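Local coordinates for sterol carrier protein 2 (Thermus thermophilus, PDB 2CX7), which probably binds sterols or other lipids in a hydrophobic cavity and carries them, at residues Ala11-Arg14 against Lys15-Ser19; Arg38-Pro41 against Lys42-Phe45; Asp79-Thr82 against Trp83-Leu87. All coordinates share one frame; numbering follows the deposited sequence.

Interaction 1: Ala11-Arg14 against Lys15-Ser19; sequences AYCR and KLNES
Leu16 N gives its hydrogen to Tyr12 O at 2.9 Å, the shortest of three sound i to i+4 bonds in the last two turns or so of helix 6-17. Lys15 N to Ala11 O and Asn17 N to Cys13 O are the other two. Glu18 N reaches Arg14 O only weakly, at 3.1 Å with an N-H...O angle of 128°.

Two side-chain pairs follow the same spacing. On the buried side, Leu16 CD1 sits over one face of the Tyr12 ring, close to its normal and 4.0 Å from its centroid, a CH-pi contact, while Leu16 CG packs 3.8 Å from Tyr12 CE1. Tyr12 turns its ring forward along the helix because CG lies opposite the backbone N (chi1 -177°). With an alanine in place of this leucine, the face of the Tyr12 ring is likely to lose its methyl partner, and the ring, though its OH stays tied to Leu122 O, to be less firmly held. On the exposed side, Arg14 runs fully extended and its NE makes a salt bridge with Glu18 OE2 at 3.3 Å, the guanidinium and carboxylate planes being 47° apart, a looser meeting than a flat two-pronged pair.

The polar ends of the inner residues look further afield. Tyr12 OH bonds to Leu122 O, and Leu16 also rests on Val125, so helix 116-127 flanks this turn. Tyr12 touches Leu53 and Leu16 touches Leu55 on strand 49-56, while the Cys13-Cys60 disulfide and Asn17 OD1 to Cys60 N fasten the helix to strand 59-67.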
loop_
_atom_site.group_PDB
_atom_site.type_symbol
_atom_site.label_atom_id
_atom_site.label_comp_id
_atom_site.label_asym_id
_atom_site.label_seq_id
_atom_site.Cartn_x
_atom_site.Cartn_y
_atom_site.Cartn_z
ATOM N N ALA A 11 -11.264 -6.191 -0.516
ATOM C CA ALA A 11 -10.741 -7.545 -0.615
ATOM C C ALA A 11 -9.334 -7.620 -0.033
ATOM O O ALA A 11 -8.936 -8.647 0.511
ATOM C CB ALA A 11 -10.727 -8.002 -2.075
ATOM N N TYR A 12 -8.588 -6.526 -0.162
ATOM C CA TYR A 12 -7.215 -6.465 0.341
ATOM C C TYR A 12 -7.208 -6.453 1.871
ATOM O O TYR A 12 -6.444 -7.183 2.499
ATOM C CB TYR A 12 -6.535 -5.217 -0.219
ATOM C CG TYR A 12 -5.082 -5.037 0.155
ATOM C CD1 TYR A 12 -4.239 -6.134 0.342
ATOM C CD2 TYR A 12 -4.527 -3.759 0.226
ATOM C CE1 TYR A 12 -2.876 -5.962 0.582
ATOM C CE2 TYR A 12 -3.173 -3.575 0.463
ATOM C CZ TYR A 12 -2.352 -4.675 0.634
ATOM O OH TYR A 12 -1.003 -4.484 0.809
ATOM N N CYS A 13 -8.067 -5.631 2.464
ATOM C CA CYS A 13 -8.154 -5.549 3.926
ATOM C C CYS A 13 -8.480 -6.933 4.469
ATOM O O CYS A 13 -7.861 -7.392 5.427
ATOM C CB CYS A 13 -9.234 -4.546 4.334
ATOM S SG CYS A 13 -9.270 -3.962 6.076
ATOM N N ARG A 14 -9.437 -7.611 3.843
ATOM C CA ARG A 14 -9.817 -8.949 4.272
ATOM C C ARG A 14 -8.648 -9.921 4.153
ATOM O O ARG A 14 -8.390 -10.702 5.068
ATOM C CB ARG A 14 -10.997 -9.459 3.435
ATOM C CG ARG A 14 -11.484 -10.826 3.858
ATOM C CD ARG A 14 -12.670 -11.284 3.028
ATOM N NE ARG A 14 -13.193 -12.557 3.514
ATOM C CZ ARG A 14 -14.094 -13.293 2.870
ATOM N NH1 ARG A 14 -14.583 -12.883 1.704
ATOM N NH2 ARG A 14 -14.505 -14.442 3.390
ATOM N N LYS A 15 -7.936 -9.873 3.027
ATOM C CA LYS A 15 -6.794 -10.758 2.814
ATOM C C LYS A 15 -5.707 -10.530 3.860
ATOM O O LYS A 15 -5.055 -11.476 4.305
ATOM C CB LYS A 15 -6.207 -10.553 1.417
ATOM C CG LYS A 15 -6.834 -11.425 0.343
ATOM C CD LYS A 15 -6.495 -12.899 0.552
ATOM C CE LYS A 15 -6.948 -13.729 -0.644
ATOM N NZ LYS A 15 -6.545 -15.163 -0.547
ATOM N N LEU A 16 -5.508 -9.274 4.242
ATOM C CA LEU A 16 -4.508 -8.955 5.257
ATOM C C LEU A 16 -4.931 -9.528 6.602
ATOM O O LEU A 16 -4.105 -10.007 7.360
ATOM C CB LEU A 16 -4.326 -7.438 5.378
ATOM C CG LEU A 16 -3.567 -6.748 4.237
ATOM C CD1 LEU A 16 -3.658 -5.243 4.414
ATOM C CD2 LEU A 16 -2.093 -7.205 4.234
ATOM N N ASN A 17 -6.223 -9.470 6.907
ATOM C CA ASN A 17 -6.685 -10.013 8.174
ATOM C C ASN A 17 -6.593 -11.535 8.192
ATOM O O ASN A 17 -6.548 -12.133 9.252
ATOM C CB ASN A 17 -8.122 -9.558 8.474
ATOM C CG ASN A 17 -8.183 -8.128 8.992
ATOM O OD1 ASN A 17 -7.391 -7.738 9.853
ATOM N ND2 ASN A 17 -9.116 -7.346 8.478
ATOM N N GLU A 18 -6.536 -12.151 7.013
ATOM C CA GLU A 18 -6.457 -13.605 6.899
ATOM C C GLU A 18 -5.014 -14.089 6.798
ATOM O O GLU A 18 -4.747 -15.295 6.792
ATOM C CB GLU A 18 -7.241 -14.068 5.662
ATOM C CG GLU A 18 -8.692 -13.623 5.663
ATOM C CD GLU A 18 -9.409 -13.932 4.357
ATOM O OE1 GLU A 18 -8.800 -13.754 3.281
ATOM O OE2 GLU A 18 -10.584 -14.337 4.411
ATOM N N SER A 19 -4.074 -13.152 6.731
ATOM C CA SER A 19 -2.663 -13.506 6.596
ATOM C C SER A 19 -1.908 -13.586 7.913
ATOM O O SER A 19 -1.634 -12.566 8.537
ATOM C CB SER A 19 -1.955 -12.499 5.682
ATOM O OG SER A 19 -0.553 -12.716 5.660
#

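Interaction 2: Arg38-Pro41 against Lys42-Phe45; sequences RPDP and KAGF
The carbonyl group of Asp40 is gripped from both faces: Phe45 N comes over one, with Phe45 N to Asp40 O at 3.1 Å, and Ala43 N over the other, with Ala43 N to Asp40 O at 3.0 Å. Neither donor lies in the carbonyl plane; they stand 43° and 56° out of it. A second flat group, the Phe45 ring, has Ala43 O above one face, offset toward the rim.

The carboxylate of Asp40 folds back on the turn. With CG opposite the backbone N (chi1 -169°), OD1 comes near Ala43 N for a weak hydrogen bond at 3.3 Å, while OD2 lies 3.4 Å from the methyl CB of Ala43. The amide of Ala43 thus leans on both the main chain and, more weakly, the side chain of the same aspartate.

The second bond between Asp40 and Phe45 is nearly straight at its hydrogen: Asp40 N to Phe45 O, 2.8 Å. Gly44 N closes the inner turn on Pro41 O at 3.0 Å. Gly44 has a positive phi, and a side chain on that backbone would run into the carbonyl O of Ala43, which is why a glycine suits the position.

Asp40 and Phe45 form a single antiparallel hydrogen-bonded bridge, and Gly44 and Phe45 together face Asp40: this is a G1 beta bulge, closing a short 3-10 turn in the surface connection between antiparallel strands 32-37 and 49-56.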
loop_
_atom_site.group_PDB
_atom_site.type_symbol
_atom_site.label_atom_id
_atom_site.label_comp_id
_atom_site.label_asym_id
_atom_site.label_seq_id
_atom_site.Cartn_x
_atom_site.Cartn_y
_atom_site.Cartn_z
ATOM N N ARG A 38 -0.333 8.546 -8.831
ATOM C CA ARG A 38 -0.285 9.913 -9.344
ATOM C C ARG A 38 -1.322 10.078 -10.452
ATOM O O ARG A 38 -1.728 9.089 -11.069
ATOM C CB ARG A 38 1.104 10.206 -9.915
ATOM C CG ARG A 38 2.234 10.088 -8.897
ATOM C CD ARG A 38 3.568 10.522 -9.501
ATOM N NE ARG A 38 4.613 10.548 -8.481
ATOM C CZ ARG A 38 5.672 9.748 -8.463
ATOM N NH1 ARG A 38 5.851 8.839 -9.422
ATOM N NH2 ARG A 38 6.541 9.846 -7.471
ATOM N N PRO A 39 -1.773 11.319 -10.709
ATOM C CA PRO A 39 -2.764 11.561 -11.767
ATOM C C PRO A 39 -2.334 10.896 -13.074
ATOM O O PRO A 39 -1.177 11.030 -13.512
ATOM C CB PRO A 39 -2.786 13.080 -11.870
ATOM C CG PRO A 39 -2.603 13.481 -10.426
ATOM C CD PRO A 39 -1.460 12.575 -9.999
ATOM N N ASP A 40 -3.284 10.202 -13.699
ATOM C CA ASP A 40 -3.043 9.470 -14.933
ATOM C C ASP A 40 -4.360 9.431 -15.720
ATOM O O ASP A 40 -5.101 8.451 -15.658
ATOM C CB ASP A 40 -2.607 8.039 -14.587
ATOM C CG ASP A 40 -2.084 7.264 -15.784
ATOM O OD1 ASP A 40 -2.308 7.695 -16.934
ATOM O OD2 ASP A 40 -1.453 6.201 -15.567
ATOM N N PRO A 41 -4.672 10.509 -16.450
ATOM C CA PRO A 41 -5.903 10.580 -17.246
ATOM C C PRO A 41 -6.079 9.390 -18.208
ATOM O O PRO A 41 -7.184 8.862 -18.355
ATOM C CB PRO A 41 -5.749 11.901 -17.995
ATOM C CG PRO A 41 -4.958 12.745 -17.043
ATOM C CD PRO A 41 -3.922 11.775 -16.512
ATOM N N LYS A 42 -4.989 8.989 -18.862
ATOM C CA LYS A 42 -5.009 7.872 -19.823
ATOM C C LYS A 42 -5.455 6.563 -19.181
ATOM O O LYS A 42 -5.982 5.669 -19.854
ATOM C CB LYS A 42 -3.617 7.658 -20.421
ATOM C CG LYS A 42 -2.999 8.863 -21.083
ATOM C CD LYS A 42 -3.783 9.272 -22.301
ATOM C CE LYS A 42 -2.864 9.889 -23.334
ATOM N NZ LYS A 42 -3.619 10.254 -24.555
ATOM N N ALA A 43 -5.236 6.448 -17.877
ATOM C CA ALA A 43 -5.604 5.245 -17.141
ATOM C C ALA A 43 -6.947 5.369 -16.431
ATOM O O ALA A 43 -7.350 4.463 -15.709
ATOM C CB ALA A 43 -4.514 4.904 -16.126
ATOM N N GLY A 44 -7.629 6.493 -16.620
ATOM C CA GLY A 44 -8.925 6.679 -15.986
ATOM C C GLY A 44 -8.864 7.232 -14.573
ATOM O O GLY A 44 -9.847 7.174 -13.827
ATOM N N PHE A 45 -7.707 7.765 -14.198
ATOM C CA PHE A 45 -7.523 8.335 -12.861
ATOM C C PHE A 45 -7.015 9.764 -13.041
ATOM O O PHE A 45 -5.898 10.081 -12.649
ATOM C CB PHE A 45 -6.488 7.504 -12.092
ATOM C CG PHE A 45 -6.924 6.084 -11.826
ATOM C CD1 PHE A 45 -6.096 5.019 -12.157
ATOM C CD2 PHE A 45 -8.150 5.822 -11.214
ATOM C CE1 PHE A 45 -6.485 3.700 -11.876
ATOM C CE2 PHE A 45 -8.547 4.515 -10.932
ATOM C CZ PHE A 45 -7.711 3.455 -11.264
#

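Interaction 3: Asp79-Thr82 against Trp83-Leu87; sequences DLAT and WQEVL
This is an intrahelical contact, i to i+4 along the short helix 80-86, which follows strand 74-78 after the single residue Asp79. Four regular backbone bonds build it: Trp83 N to Asp79 O, Gln84 N to Leu80 O, Glu85 N to Ala81 O and Val86 N to Thr82 O. The shortest, from Gln84 N to Leu80 O, spans 2.8 Å.

Asp79 stands at the N-cap position, yet its carboxylate makes no capping bond; OD1 instead pairs with Arg38. Leu80 and Gln84 make the clearest side-chain pair. The amide of Gln84 lies against the leucine branch, its CD 4.0 Å from Leu80 CG, with Gln84 NE2 beside Leu80 CD2 and Gln84 CG beside Leu80 CD1. Leu80 leans forward to meet it because its CG is opposite the backbone N (chi1 177°).

With CG beside the backbone N and a bend at chi2 (145°), the Glu85 carboxylate comes back toward the preceding turn: OE2 of Glu85 ends up 3.1 Å from Ala81 O. Both atoms are acceptors, so this approach is probably unfavourable; the Glu85 side chain also touches Arg90. Val86 CG2 lies 3.4 Å from Thr82 O.

Trp83 drops from the helix onto the sheet, touching Leu35 and Val37 of strand 32-37 and Ile76 and Ala78 of strand 74-78, with NE1 bonded to Ala36 O. Phe4 meets its ring edge-to-face, and Val86 packs on Val123 and Leu87 on Ala126 of helix 116-127.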
loop_
_atom_site.group_PDB
_atom_site.type_symbol
_atom_site.label_atom_id
_atom_site.label_comp_id
_atom_site.label_asym_id
_atom_site.label_seq_id
_atom_site.Cartn_x
_atom_site.Cartn_y
_atom_site.Cartn_z
ATOM N N ASP A 79 3.767 6.194 -9.901
ATOM C CA ASP A 79 3.043 6.171 -11.168
ATOM C C ASP A 79 2.289 4.843 -11.181
ATOM O O ASP A 79 2.763 3.854 -10.616
ATOM C CB ASP A 79 4.014 6.174 -12.349
ATOM C CG ASP A 79 4.490 7.562 -12.725
ATOM O OD1 ASP A 79 4.445 8.462 -11.868
ATOM O OD2 ASP A 79 4.927 7.740 -13.889
ATOM N N LEU A 80 1.131 4.811 -11.832
ATOM C CA LEU A 80 0.345 3.583 -11.904
ATOM C C LEU A 80 1.187 2.396 -12.370
ATOM O O LEU A 80 1.133 1.315 -11.776
ATOM C CB LEU A 80 -0.836 3.753 -12.863
ATOM C CG LEU A 80 -1.676 2.487 -13.067
ATOM C CD1 LEU A 80 -2.199 2.009 -11.719
ATOM C CD2 LEU A 80 -2.807 2.757 -14.046
ATOM N N ALA A 81 1.977 2.604 -13.421
ATOM C CA ALA A 81 2.808 1.537 -13.974
ATOM C C ALA A 81 3.713 0.911 -12.928
ATOM O O ALA A 81 3.908 -0.310 -12.911
ATOM C CB ALA A 81 3.639 2.060 -15.127
ATOM N N THR A 82 4.273 1.751 -12.059
ATOM C CA THR A 82 5.143 1.277 -10.999
ATOM C C THR A 82 4.349 0.417 -10.032
ATOM O O THR A 82 4.782 -0.686 -9.676
ATOM C CB THR A 82 5.772 2.455 -10.238
ATOM O OG1 THR A 82 6.506 3.258 -11.167
ATOM C CG2 THR A 82 6.724 1.954 -9.161
ATOM N N TRP A 83 3.187 0.905 -9.608
ATOM C CA TRP A 83 2.362 0.126 -8.687
ATOM C C TRP A 83 1.959 -1.204 -9.316
ATOM O O TRP A 83 1.914 -2.224 -8.631
ATOM C CB TRP A 83 1.106 0.900 -8.268
ATOM C CG TRP A 83 1.324 1.848 -7.119
ATOM C CD1 TRP A 83 1.086 3.198 -7.109
ATOM C CD2 TRP A 83 1.818 1.520 -5.821
ATOM N NE1 TRP A 83 1.407 3.724 -5.885
ATOM C CE2 TRP A 83 1.857 2.718 -5.072
ATOM C CE3 TRP A 83 2.234 0.328 -5.210
ATOM C CZ2 TRP A 83 2.294 2.757 -3.747
ATOM C CZ3 TRP A 83 2.673 0.370 -3.890
ATOM C CH2 TRP A 83 2.698 1.579 -3.175
ATOM N N GLN A 84 1.667 -1.201 -10.615
ATOM C CA GLN A 84 1.286 -2.452 -11.276
ATOM C C GLN A 84 2.442 -3.448 -11.178
ATOM O O GLN A 84 2.238 -4.631 -10.893
ATOM C CB GLN A 84 0.912 -2.204 -12.741
ATOM C CG GLN A 84 -0.408 -1.452 -12.899
ATOM C CD GLN A 84 -0.742 -1.144 -14.348
ATOM O OE1 GLN A 84 0.141 -0.818 -15.135
ATOM N NE2 GLN A 84 -2.026 -1.222 -14.698
ATOM N N GLU A 85 3.654 -2.970 -11.399
ATOM C CA GLU A 85 4.817 -3.838 -11.302
ATOM C C GLU A 85 5.000 -4.372 -9.892
ATOM O O GLU A 85 5.220 -5.570 -9.703
ATOM C CB GLU A 85 6.065 -3.080 -11.736
ATOM C CG GLU A 85 6.135 -2.880 -13.227
ATOM C CD GLU A 85 6.761 -1.564 -13.602
ATOM O OE1 GLU A 85 7.623 -1.080 -12.841
ATOM O OE2 GLU A 85 6.394 -1.020 -14.668
ATOM N N VAL A 86 4.891 -3.492 -8.897
ATOM C CA VAL A 86 5.074 -3.908 -7.511
ATOM C C VAL A 86 4.001 -4.874 -7.038
ATOM O O VAL A 86 4.304 -5.955 -6.526
ATOM C CB VAL A 86 5.105 -2.686 -6.542
ATOM C CG1 VAL A 86 5.148 -3.165 -5.077
ATOM C CG2 VAL A 86 6.326 -1.835 -6.822
ATOM N N LEU A 87 2.743 -4.491 -7.222
ATOM C CA LEU A 87 1.634 -5.317 -6.768
ATOM C C LEU A 87 1.456 -6.589 -7.580
ATOM O O LEU A 87 0.573 -7.395 -7.283
ATOM C CB LEU A 87 0.339 -4.496 -6.755
ATOM C CG LEU A 87 0.418 -3.232 -5.886
ATOM C CD1 LEU A 87 -0.907 -2.490 -5.944
ATOM C CD2 LEU A 87 0.757 -3.596 -4.445
#

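From the N terminus the three contacts come in series, none nested or crossed, and each closes only a local turn. Interaction 1 lies in the C-terminal part of helix 6-17, interaction 2 tightens the connection between strands 32-37 and 49-56, and interaction 3 forms the helix after strand 74-78. Interactions 2 and 3 touch: Arg38 NH1 makes a salt bridge with Asp79 OD1 at 2.8 Å, and Ala43 CB packs 3.4 Å from Leu80 CD2, so the turn is tied to the start of helix 80-86. Interaction 1 touches neither, its centre about 20 Å from that of interaction 3, but both lean on helix 116-127, which carries Val125 and Ala126.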